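Local atomic coordinates of probable adhesion protein (Pseudomonas aeruginosa PAO1, PDB entry 6R3Z), a protein that probably captures divalent metal ions such as ferrous iron in the periplasm as the solute-binding component of a transport system. Residues P110-S115 with I120-T125. Sequence-based numbering, arbitrary orientation.
Sequences PHTFLS and ITQVNT. With NI (nickel (II) ion), chain B.
Gln122 reaches from the helix to the metal-bearing loop and lays its carboxamide against Thr112. The two side chains meet at an oblique angle: NE2 of Gln122 comes within 3.2 Å of OG1 of Thr112, and OE1 of the same amide lies 3.5 Å from that hydroxyl, which stands well out of the amide plane, displaced toward the NE2 and OE1 side. Gln122 gains this reach because its chain is extended beyond CG (chi2 179°), with the amide twisted against the chain (chi3 83°). Thr112 holds OG1 between its backbone N and carbonyl carbon (chi1 63°), which presents the hydroxyl to the helix. The polar ends have partners outside the pair: OG1 of Thr112 is hydrogen-bonded to OD1 of Asn88, and OE1 of Gln122 to OH of Tyr16 in helix 14-24. NE2 of Gln122 also packs against the backbone between Thr112 and Phe113, 3.7 Å from Phe113 N.

Residues 110-115 end the loop that runs from strand 84-86 into helix 116-133, in the two-lobed fold of family 9 solute-binding proteins. A type I turn runs from His111 to Leu114, closed by Leu114 N to His111 O at 3.1 Å; the His111 side chain leaves it away from the helix. Its NE2 binds the nickel ion at 2.2 Å, completing a site of six histidines with His41, His66, His177, His199 and His250, while ND1 is hydrogen-bonded to Asn109, which fixes the imidazole's rotation. The Phe113 ring, its end leading away from the helix, has CA of His111 3.9 Å above one face, offset toward the rim, and lies close to the side chains of His66 and His250. At the loop's end Ser115 is the N-cap of helix 116-133, its OG accepting from Ala118 N.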
ATOM      1  N   PRO A 110       4.673   4.576   6.094  1.00 23.54           N
ATOM      2  CA  PRO A 110       3.535   3.696   6.424  1.00 23.37           C
ATOM      3  C   PRO A 110       3.058   2.760   5.304  1.00 24.43           C
ATOM      4  O   PRO A 110       2.098   2.014   5.530  1.00 25.01           O
ATOM      5  CB  PRO A 110       2.444   4.696   6.814  1.00 25.51           C
ATOM      6  CG  PRO A 110       2.715   5.893   5.939  1.00 30.25           C
ATOM      7  CD  PRO A 110       4.217   5.948   5.756  1.00 25.42           C
ATOM      8  N   HIS A 111       3.664   2.830   4.099  1.00 20.62           N
ATOM      9  CA  HIS A 111       3.239   2.037   2.923  1.00 19.94           C
ATOM     10  C   HIS A 111       3.765   0.595   2.902  1.00 22.36           C
ATOM     11  O   HIS A 111       4.206   0.107   1.854  1.00 22.48           O
ATOM     12  CB  HIS A 111       3.614   2.772   1.625  1.00 20.62           C
ATOM     13  CG  HIS A 111       3.019   4.135   1.520  1.00 22.70           C
ATOM     14  ND1 HIS A 111       3.681   5.247   2.022  1.00 23.63           N
ATOM     15  CD2 HIS A 111       1.855   4.537   0.945  1.00 23.28           C
ATOM     16  CE1 HIS A 111       2.899   6.282   1.749  1.00 23.24           C
ATOM     17  NE2 HIS A 111       1.779   5.902   1.118  1.00 23.47           N
ATOM     18  N   THR A 112       3.715  -0.084   4.067  1.00 20.12           N
ATOM     19  CA  THR A 112       4.199  -1.476   4.220  1.00 20.06           C
ATOM     20  C   THR A 112       3.427  -2.439   3.304  1.00 23.10           C
ATOM     21  O   THR A 112       3.992  -3.456   2.855  1.00 23.12           O
ATOM     22  CB  THR A 112       4.072  -1.918   5.682  1.00 24.22           C
ATOM     23  OG1 THR A 112       2.683  -1.902   6.041  1.00 25.55           O
ATOM     24  CG2 THR A 112       4.900  -1.038   6.649  1.00 24.28           C
ATOM     25  N   PHE A 113       2.137  -2.104   3.001  1.00 20.53           N
ATOM     26  CA  PHE A 113       1.298  -2.936   2.114  1.00 20.06           C
ATOM     27  C   PHE A 113       1.827  -2.983   0.672  1.00 25.41           C
ATOM     28  O   PHE A 113       1.432  -3.867  -0.079  1.00 25.88           O
ATOM     29  CB  PHE A 113      -0.173  -2.499   2.146  1.00 21.20           C
ATOM     30  CG  PHE A 113      -0.367  -1.004   2.044  1.00 21.02           C
ATOM     31  CD1 PHE A 113      -0.521  -0.390   0.800  1.00 22.68           C
ATOM     32  CD2 PHE A 113      -0.412  -0.211   3.187  1.00 21.65           C
ATOM     33  CE1 PHE A 113      -0.720   0.991   0.705  1.00 21.44           C
ATOM     34  CE2 PHE A 113      -0.592   1.181   3.090  1.00 24.06           C
ATOM     35  CZ  PHE A 113      -0.727   1.773   1.845  1.00 22.28           C
ATOM     36  N   LEU A 114       2.719  -2.060   0.281  1.00 23.47           N
ATOM     37  CA  LEU A 114       3.276  -2.106  -1.072  1.00 24.80           C
ATOM     38  C   LEU A 114       4.624  -2.837  -1.079  1.00 32.06           C
ATOM     39  O   LEU A 114       5.622  -2.323  -1.550  1.00 35.04           O
ATOM     40  CB  LEU A 114       3.323  -0.724  -1.747  1.00 25.84           C
ATOM     41  CG  LEU A 114       1.961  -0.019  -1.884  1.00 30.16           C
ATOM     42  CD1 LEU A 114       2.124   1.439  -2.259  1.00 30.14           C
ATOM     43  CD2 LEU A 114       1.048  -0.734  -2.859  1.00 33.60           C
ATOM     44  N   SER A 115       4.645  -4.016  -0.480  1.00 27.62           N
ATOM     45  CA  SER A 115       5.805  -4.900  -0.380  1.00 25.97           C
ATOM     46  C   SER A 115       5.237  -6.296  -0.313  1.00 28.06           C
ATOM     47  O   SER A 115       4.295  -6.529   0.453  1.00 26.82           O
ATOM     48  CB  SER A 115       6.586  -4.636   0.902  1.00 28.66           C
ATOM     49  OG  SER A 115       7.419  -5.738   1.254  1.00 33.38           O
ATOM     50  N   ILE A 120       2.991 -10.471   3.235  1.00 21.03           N
ATOM     51  CA  ILE A 120       2.939 -11.835   3.759  1.00 20.60           C
ATOM     52  C   ILE A 120       2.923 -11.786   5.306  1.00 23.65           C
ATOM     53  O   ILE A 120       2.102 -12.465   5.934  1.00 22.30           O
ATOM     54  CB  ILE A 120       4.087 -12.693   3.174  1.00 23.03           C
ATOM     55  CG1 ILE A 120       3.844 -12.938   1.645  1.00 22.03           C
ATOM     56  CG2 ILE A 120       4.252 -14.017   3.957  1.00 24.93           C
ATOM     57  CD1 ILE A 120       5.040 -13.474   0.835  1.00 25.63           C
ATOM     58  N   THR A 121       3.816 -10.967   5.905  1.00 22.12           N
ATOM     59  CA  THR A 121       3.918 -10.807   7.360  1.00 21.27           C
ATOM     60  C   THR A 121       2.581 -10.284   7.936  1.00 24.19           C
ATOM     61  O   THR A 121       2.088 -10.820   8.929  1.00 22.84           O
ATOM     62  CB  THR A 121       5.163  -9.978   7.759  1.00 26.82           C
ATOM     63  OG1 THR A 121       6.361 -10.624   7.275  1.00 24.41           O
ATOM     64  CG2 THR A 121       5.258  -9.778   9.277  1.00 27.51           C
ATOM     65  N   GLN A 122       1.998  -9.274   7.293  1.00 20.20           N
ATOM     66  CA  GLN A 122       0.708  -8.696   7.729  1.00 20.12           C
ATOM     67  C   GLN A 122      -0.414  -9.731   7.619  1.00 22.21           C
ATOM     68  O   GLN A 122      -1.202  -9.874   8.554  1.00 21.77           O
ATOM     69  CB  GLN A 122       0.376  -7.433   6.932  1.00 20.22           C
ATOM     70  CG  GLN A 122       1.351  -6.307   7.236  1.00 22.39           C
ATOM     71  CD  GLN A 122       1.052  -5.082   6.437  1.00 28.68           C
ATOM     72  OE1 GLN A 122       0.191  -4.294   6.811  1.00 26.24           O
ATOM     73  NE2 GLN A 122       1.763  -4.897   5.332  1.00 24.52           N
ATOM     74  N   VAL A 123      -0.451 -10.477   6.501  1.00 19.38           N
ATOM     75  CA  VAL A 123      -1.463 -11.516   6.259  1.00 19.73           C
ATOM     76  C   VAL A 123      -1.385 -12.570   7.380  1.00 24.28           C
ATOM     77  O   VAL A 123      -2.426 -12.916   7.960  1.00 23.50           O
ATOM     78  CB  VAL A 123      -1.328 -12.119   4.834  1.00 23.57           C
ATOM     79  CG1 VAL A 123      -2.026 -13.477   4.716  1.00 24.89           C
ATOM     80  CG2 VAL A 123      -1.882 -11.141   3.795  1.00 22.90           C
ATOM     81  N   ASN A 124      -0.157 -13.027   7.716  1.00 22.53           N
ATOM     82  CA  ASN A 124       0.032 -14.031   8.768  1.00 23.66           C
ATOM     83  C   ASN A 124      -0.385 -13.513  10.146  1.00 25.78           C
ATOM     84  O   ASN A 124      -1.043 -14.238  10.895  1.00 25.02           O
ATOM     85  CB  ASN A 124       1.458 -14.581   8.752  1.00 26.33           C
ATOM     86  CG  ASN A 124       1.741 -15.418   7.521  1.00 34.67           C
ATOM     87  OD1 ASN A 124       0.853 -16.080   6.968  1.00 32.60           O
ATOM     88  ND2 ASN A 124       2.992 -15.452   7.099  1.00 35.46           N
ATOM     89  N   THR A 125      -0.095 -12.234  10.436  1.00 21.45           N
ATOM     90  CA  THR A 125      -0.471 -11.600  11.709  1.00 22.13           C
ATOM     91  C   THR A 125      -1.991 -11.490  11.812  1.00 24.35           C
ATOM     92  O   THR A 125      -2.571 -11.859  12.845  1.00 23.51           O
ATOM     93  CB  THR A 125       0.241 -10.253  11.862  1.00 24.87           C
ATOM     94  OG1 THR A 125       1.644 -10.512  12.013  1.00 26.05           O
ATOM     95  CG2 THR A 125      -0.243  -9.466  13.084  1.00 25.52           C
TER
HETATM   96 NI    NI B 401       0.019   7.163   0.712  1.00 22.78          NI